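3-phytase (Klebsiella pneumoniae, PDB 2WNH) is a histidine acid phosphatase that probably removes phosphate groups from phytate (inositol hexakisphosphate), beginning at the 3-position. Local coordinates at residues Arg190-Lys195 with Thr200-Ser205; Cys182-Thr187 with Leu204-Asn209. The protein carries 3 engineered substitutions. All coordinates share one frame; numbering follows the deposited sequence.

In the fold
Contacts 1 and 2 hold one part of the fold together in two different ways. Along the chain, 182-187 comes first, in the loop after helix 165-175; the hairpin strands 191-193 and 199-201 follow, and helix 204-219 ends the series. Contact 1 is the polar, backbone-bonded pairing of that hairpin; contact 2 sets the preceding loop against the first turns of the helix by apolar side chains. Their centres are about 10 Å apart, they share Leu204 and Ser205, and they touch where Gly203 packs on Ile184 and Thr187. The chain thus returns, through the hairpin, to the loop it left, apart from the larger mixed sheet.

Contact 1: Arg190-Lys195 with Thr200-Ser205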
loop_
_atom_site.group_PDB
_atom_site.type_symbol
_atom_site.label_atom_id
_atom_site.label_comp_id
_atom_site.label_asym_id
_atom_site.label_seq_id
_atom_site.Cartn_x
_atom_site.Cartn_y
_atom_site.Cartn_z
ATOM N N ARG B 190 14.706 26.407 49.802
ATOM C CA ARG B 190 16.124 26.488 50.158
ATOM C C ARG B 190 16.958 25.495 49.366
ATOM O O ARG B 190 16.462 24.455 48.932
ATOM C CB ARG B 190 16.317 26.250 51.657
ATOM C CG ARG B 190 16.148 24.804 52.101
ATOM C CD ARG B 190 16.037 24.689 53.630
ATOM N NE ARG B 190 14.693 25.016 54.106
ATOM C CZ ARG B 190 13.650 24.182 54.069
ATOM N NH1 ARG B 190 13.773 22.953 53.573
ATOM N NH2 ARG B 190 12.472 24.580 54.529
ATOM N N VAL B 191 18.234 25.816 49.199
ATOM C CA VAL B 191 19.156 24.920 48.519
ATOM C C VAL B 191 19.550 23.772 49.446
ATOM O O VAL B 191 20.035 23.992 50.560
ATOM C CB VAL B 191 20.389 25.681 47.993
ATOM C CG1 VAL B 191 21.214 24.796 47.084
ATOM C CG2 VAL B 191 19.945 26.935 47.251
ATOM N N GLU B 192 19.314 22.546 48.985
ATOM C CA GLU B 192 19.622 21.346 49.752
ATOM C C GLU B 192 20.541 20.408 48.970
ATOM O O GLU B 192 20.548 20.441 47.745
ATOM C CB GLU B 192 18.322 20.630 50.118
ATOM C CG GLU B 192 17.360 21.519 50.889
ATOM C CD GLU B 192 16.175 20.766 51.448
ATOM O OE1 GLU B 192 15.651 19.870 50.750
ATOM O OE2 GLU B 192 15.762 21.088 52.583
ATOM N N GLN B 193 21.310 19.585 49.679
ATOM C CA GLN B 193 22.132 18.558 49.042
ATOM C C GLN B 193 21.850 17.184 49.634
ATOM O O GLN B 193 21.760 17.035 50.847
ATOM C CB GLN B 193 23.627 18.878 49.162
ATOM C CG GLN B 193 24.075 20.113 48.428
ATOM C CD GLN B 193 25.570 20.081 48.123
ATOM O OE1 GLN B 193 26.399 19.777 48.995
ATOM N NE2 GLN B 193 25.918 20.376 46.873
ATOM N N SER B 194 21.717 16.182 48.766
ATOM C CA SER B 194 21.511 14.801 49.195
ATOM C C SER B 194 22.838 14.214 49.641
ATOM O O SER B 194 23.892 14.825 49.437
ATOM C CB SER B 194 20.923 13.963 48.060
ATOM O OG SER B 194 21.894 13.713 47.056
ATOM N N LYS B 195 22.799 13.019 50.221
ATOM C CA LYS B 195 24.027 12.393 50.694
ATOM C C LYS B 195 24.975 12.049 49.540
ATOM O O LYS B 195 26.188 11.994 49.734
ATOM C CB LYS B 195 23.736 11.192 51.609
ATOM C CG LYS B 195 23.790 9.828 50.952
ATOM C CD LYS B 195 23.915 8.735 52.005
ATOM C CE LYS B 195 25.097 7.817 51.715
ATOM N NZ LYS B 195 25.144 7.341 50.297
ATOM N N THR B 200 19.342 20.285 45.048
ATOM C CA THR B 200 17.970 20.604 44.648
ATOM C C THR B 200 17.443 21.772 45.487
ATOM O O THR B 200 18.035 22.114 46.519
ATOM C CB THR B 200 17.050 19.381 44.826
ATOM O OG1 THR B 200 17.089 18.965 46.194
ATOM C CG2 THR B 200 17.512 18.227 43.939
ATOM N N ILE B 201 16.343 22.377 45.039
ATOM C CA ILE B 201 15.668 23.451 45.771
ATOM C C ILE B 201 14.443 22.857 46.464
ATOM O O ILE B 201 13.573 22.267 45.816
ATOM C CB ILE B 201 15.208 24.603 44.834
ATOM C CG1 ILE B 201 16.328 25.074 43.881
ATOM C CG2 ILE B 201 14.532 25.729 45.620
ATOM C CD1 ILE B 201 17.438 25.869 44.493
ATOM N N SER B 202 14.366 22.993 47.787
ATOM C CA SER B 202 13.212 22.446 48.500
ATOM C C SER B 202 11.950 23.166 48.043
ATOM O O SER B 202 11.980 24.357 47.699
ATOM C CB SER B 202 13.397 22.565 50.020
ATOM O OG SER B 202 13.355 23.927 50.382
ATOM N N GLY B 203 10.833 22.437 48.026
ATOM C CA GLY B 203 9.565 23.004 47.581
ATOM C C GLY B 203 9.445 23.014 46.051
ATOM O O GLY B 203 8.654 22.248 45.474
ATOM N N LEU B 204 10.229 23.889 45.418
ATOM C CA LEU B 204 10.243 24.062 43.968
ATOM C C LEU B 204 10.517 22.762 43.213
ATOM O O LEU B 204 9.816 22.452 42.243
ATOM C CB LEU B 204 11.285 25.112 43.563
ATOM C CG LEU B 204 11.488 25.350 42.055
ATOM C CD1 LEU B 204 10.186 25.765 41.385
ATOM C CD2 LEU B 204 12.522 26.409 41.816
ATOM N N SER B 205 11.510 21.999 43.652
ATOM C CA SER B 205 11.876 20.796 42.907
ATOM C C SER B 205 10.717 19.809 42.854
ATOM O O SER B 205 10.438 19.258 41.789
ATOM C CB SER B 205 13.171 20.142 43.414
ATOM O OG SER B 205 13.032 19.663 44.739
HETATM O O HOH W 1 15.211 19.646 47.787
#
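Glu192 pairs with Thr200, and Val191 with Ile201, in the short antiparallel hairpin of strands 191-193 and 199-201; Arg190 and Ser202 continue the bonding just beyond it. Glu192 and Thr200 form the hydrogen-bonded pair: Glu192 N gives a nearly straight bond to Thr200 O (2.8 Å), and Thr200 N answers to Glu192 O at 3.0 Å. Val191 and Ile201 are the non-hydrogen-bonded pair, their CA atoms 4.7 Å apart. Just past the strand end, Ser202 N donates to Arg190 O.

Ser202 then adds a side-chain bond. Its OG lies between its own backbone N and carbonyl carbon (chi1 68°), turned to the incoming strand, and accepts from Arg190 N at 2.9 Å; the same hydroxyl is hydrogen-bonded to Pro188 O. It also sits above one face of the Arg190 guanidinium, toward its rim, where the angle to NH1 is too poor for a bond. Arg190, bent at chi3 (80°), turns its guanidinium along the chain toward Glu192, and NH1 makes a salt bridge to Glu192 OE2 (2.9 Å). The carboxylate lies at the guanidinium edge, yet OE2 is met from above the carboxylate plane, while Ser202 CB rests 3.6 Å from Glu192 OE1. A water joins OE1 to Thr200 OG1. On the other face of the hairpin, Val191 CG2 touches Ile201 CD1 at 3.9 Å, and both side chains also lean on helices 143-154 and 157-163.

The hairpin is therefore two-sided, with an apolar face against helices and a polar face of ion pair, hydroxyls and water. With the salt bridge held within 190-195, the union of the two strands rests chiefly on backbone bonds and on Ser202, whose hydroxyl extends the pairing beyond the last regular bridge.

Contact 2: Cys182-Thr187 with Leu204-Asn209; sequences CPIFDT and LSVMAN
Ile184 and Phe185 meet Val206 and Met207 in a buried, largely apolar contact between the loop that follows helix 165-175 and the first turns of helix 204-219. The loop is a compact turn here, with Asp186 N bonded to Pro183 O. From this turn Ile184 points at the helix, and the end of Phe185 comes round to it; the nearest CA atoms, those of Ile184 and Val206, are 7.6 Å apart.

Ile184 makes the closest approach. With CG1 anti to the backbone N (chi1 -158°), its longer branch reaches across to the helix, and the end methyl CD1 lies 3.7 Å from Val206 CB. It meets the branch point of the valine, with Val206 CG1 a little farther off at 4.2 Å. The side of this branch also faces the next helical residue, CG1 being 4.5 Å from Met207 CG.

Phe185 and Met207 form a Met-aromatic contact. Met207 extends through chi2 (-179°), which carries its sulfur outward from the helix to the ring; SD stands 5.1 Å from the ring centroid, 45° off the ring normal, and 4.3 Å from Phe185 CE2. The thioether thus approaches obliquely, and its terminal methyl CE lies 4.3 Å from Ile184 O. The in-plane rim of the same ring is met within the loop by Cys182 O.

Two helices of this part of the histidine acid phosphatase fold also bear on the four residues. Ala41 of helix 32-42 touches both Ile184 and Val206, and Leu171 of helix 165-175 touches both Phe185 and Met207. The loop is also tied back covalently, because Cys182 forms a disulfide with Cys176 just beyond the end of helix 165-175, and Cys176 itself packs on the Phe185 ring.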
loop_
_atom_site.group_PDB
_atom_site.type_symbol
_atom_site.label_atom_id
_atom_site.label_comp_id
_atom_site.label_asym_id
_atom_site.label_seq_id
_atom_site.Cartn_x
_atom_site.Cartn_y
_atom_site.Cartn_z
ATOM N N CYS B 182 -1.541 19.937 52.735
ATOM C CA CYS B 182 -0.801 19.806 51.485
ATOM C C CYS B 182 0.601 20.312 51.807
ATOM O O CYS B 182 0.915 21.472 51.532
ATOM C CB CYS B 182 -1.466 20.648 50.397
ATOM S SG CYS B 182 -1.478 19.926 48.728
ATOM N N PRO B 183 1.437 19.443 52.417
ATOM C CA PRO B 183 2.733 19.792 53.025
ATOM C C PRO B 183 3.651 20.671 52.159
ATOM O O PRO B 183 4.160 21.691 52.642
ATOM C CB PRO B 183 3.383 18.427 53.282
ATOM C CG PRO B 183 2.250 17.499 53.430
ATOM C CD PRO B 183 1.154 18.002 52.538
ATOM N N ILE B 184 3.843 20.295 50.895
ATOM C CA ILE B 184 4.776 21.016 50.007
ATOM C C ILE B 184 4.575 22.545 49.903
ATOM O O ILE B 184 5.542 23.287 49.710
ATOM C CB ILE B 184 4.844 20.366 48.579
ATOM C CG1 ILE B 184 6.148 20.720 47.845
ATOM C CG2 ILE B 184 3.632 20.741 47.739
ATOM C CD1 ILE B 184 7.416 20.127 48.468
ATOM N N PHE B 185 3.336 23.022 50.014
ATOM C CA PHE B 185 3.082 24.451 49.813
ATOM C C PHE B 185 3.448 25.268 51.054
ATOM O O PHE B 185 3.528 26.489 50.992
ATOM C CB PHE B 185 1.645 24.703 49.325
ATOM C CG PHE B 185 1.361 24.084 47.976
ATOM C CD1 PHE B 185 0.864 22.786 47.879
ATOM C CD2 PHE B 185 1.632 24.787 46.809
ATOM C CE1 PHE B 185 0.632 22.193 46.620
ATOM C CE2 PHE B 185 1.404 24.208 45.541
ATOM C CZ PHE B 185 0.904 22.907 45.456
ATOM N N ASP B 186 3.702 24.567 52.158
ATOM C CA ASP B 186 4.176 25.184 53.401
ATOM C C ASP B 186 5.711 25.262 53.517
ATOM O O ASP B 186 6.227 26.025 54.346
ATOM C CB ASP B 186 3.615 24.437 54.622
ATOM C CG ASP B 186 2.092 24.372 54.634
ATOM O OD1 ASP B 186 1.430 25.375 54.258
ATOM O OD2 ASP B 186 1.556 23.307 55.029
ATOM N N THR B 187 6.440 24.486 52.713
ATOM C CA THR B 187 7.901 24.446 52.840
ATOM C C THR B 187 8.565 25.653 52.157
ATOM O O THR B 187 8.262 25.968 51.000
ATOM C CB THR B 187 8.538 23.087 52.372
ATOM O OG1 THR B 187 9.217 23.244 51.120
ATOM C CG2 THR B 187 7.499 21.957 52.272
ATOM N N LEU B 204 10.229 23.889 45.418
ATOM C CA LEU B 204 10.243 24.062 43.968
ATOM C C LEU B 204 10.517 22.762 43.213
ATOM O O LEU B 204 9.816 22.452 42.243
ATOM C CB LEU B 204 11.285 25.112 43.563
ATOM C CG LEU B 204 11.488 25.350 42.055
ATOM C CD1 LEU B 204 10.186 25.765 41.385
ATOM C CD2 LEU B 204 12.522 26.409 41.816
ATOM N N SER B 205 11.510 21.999 43.652
ATOM C CA SER B 205 11.876 20.796 42.907
ATOM C C SER B 205 10.717 19.809 42.854
ATOM O O SER B 205 10.438 19.258 41.789
ATOM C CB SER B 205 13.171 20.142 43.414
ATOM O OG SER B 205 13.032 19.663 44.739
ATOM N N VAL B 206 10.030 19.602 43.982
ATOM C CA VAL B 206 8.891 18.684 44.012
ATOM C C VAL B 206 7.699 19.274 43.248
ATOM O O VAL B 206 7.007 18.552 42.543
ATOM C CB VAL B 206 8.524 18.229 45.442
ATOM C CG1 VAL B 206 7.338 17.250 45.413
ATOM C CG2 VAL B 206 9.727 17.534 46.094
ATOM N N MET B 207 7.486 20.586 43.350
ATOM C CA MET B 207 6.469 21.231 42.521
ATOM C C MET B 207 6.718 20.986 41.037
ATOM O O MET B 207 5.779 20.728 40.278
ATOM C CB MET B 207 6.378 22.724 42.795
ATOM C CG MET B 207 5.581 23.030 44.063
ATOM S SD MET B 207 5.473 24.792 44.358
ATOM C CE MET B 207 6.459 24.937 45.840
ATOM N N ALA B 208 7.984 21.069 40.642
ATOM C CA ALA B 208 8.374 20.786 39.252
ATOM C C ALA B 208 8.062 19.332 38.867
ATOM O O ALA B 208 7.587 19.095 37.745
ATOM C CB ALA B 208 9.865 21.109 39.042
ATOM N N ASN B 209 8.317 18.384 39.774
ATOM C CA ASN B 209 7.920 16.981 39.594
ATOM C C ASN B 209 6.407 16.871 39.363
ATOM O O ASN B 209 5.946 16.063 38.552
ATOM C CB ASN B 209 8.225 16.117 40.842
ATOM C CG ASN B 209 9.704 15.869 41.091
ATOM O OD1 ASN B 209 10.100 15.597 42.241
ATOM N ND2 ASN B 209 10.526 15.924 40.039
#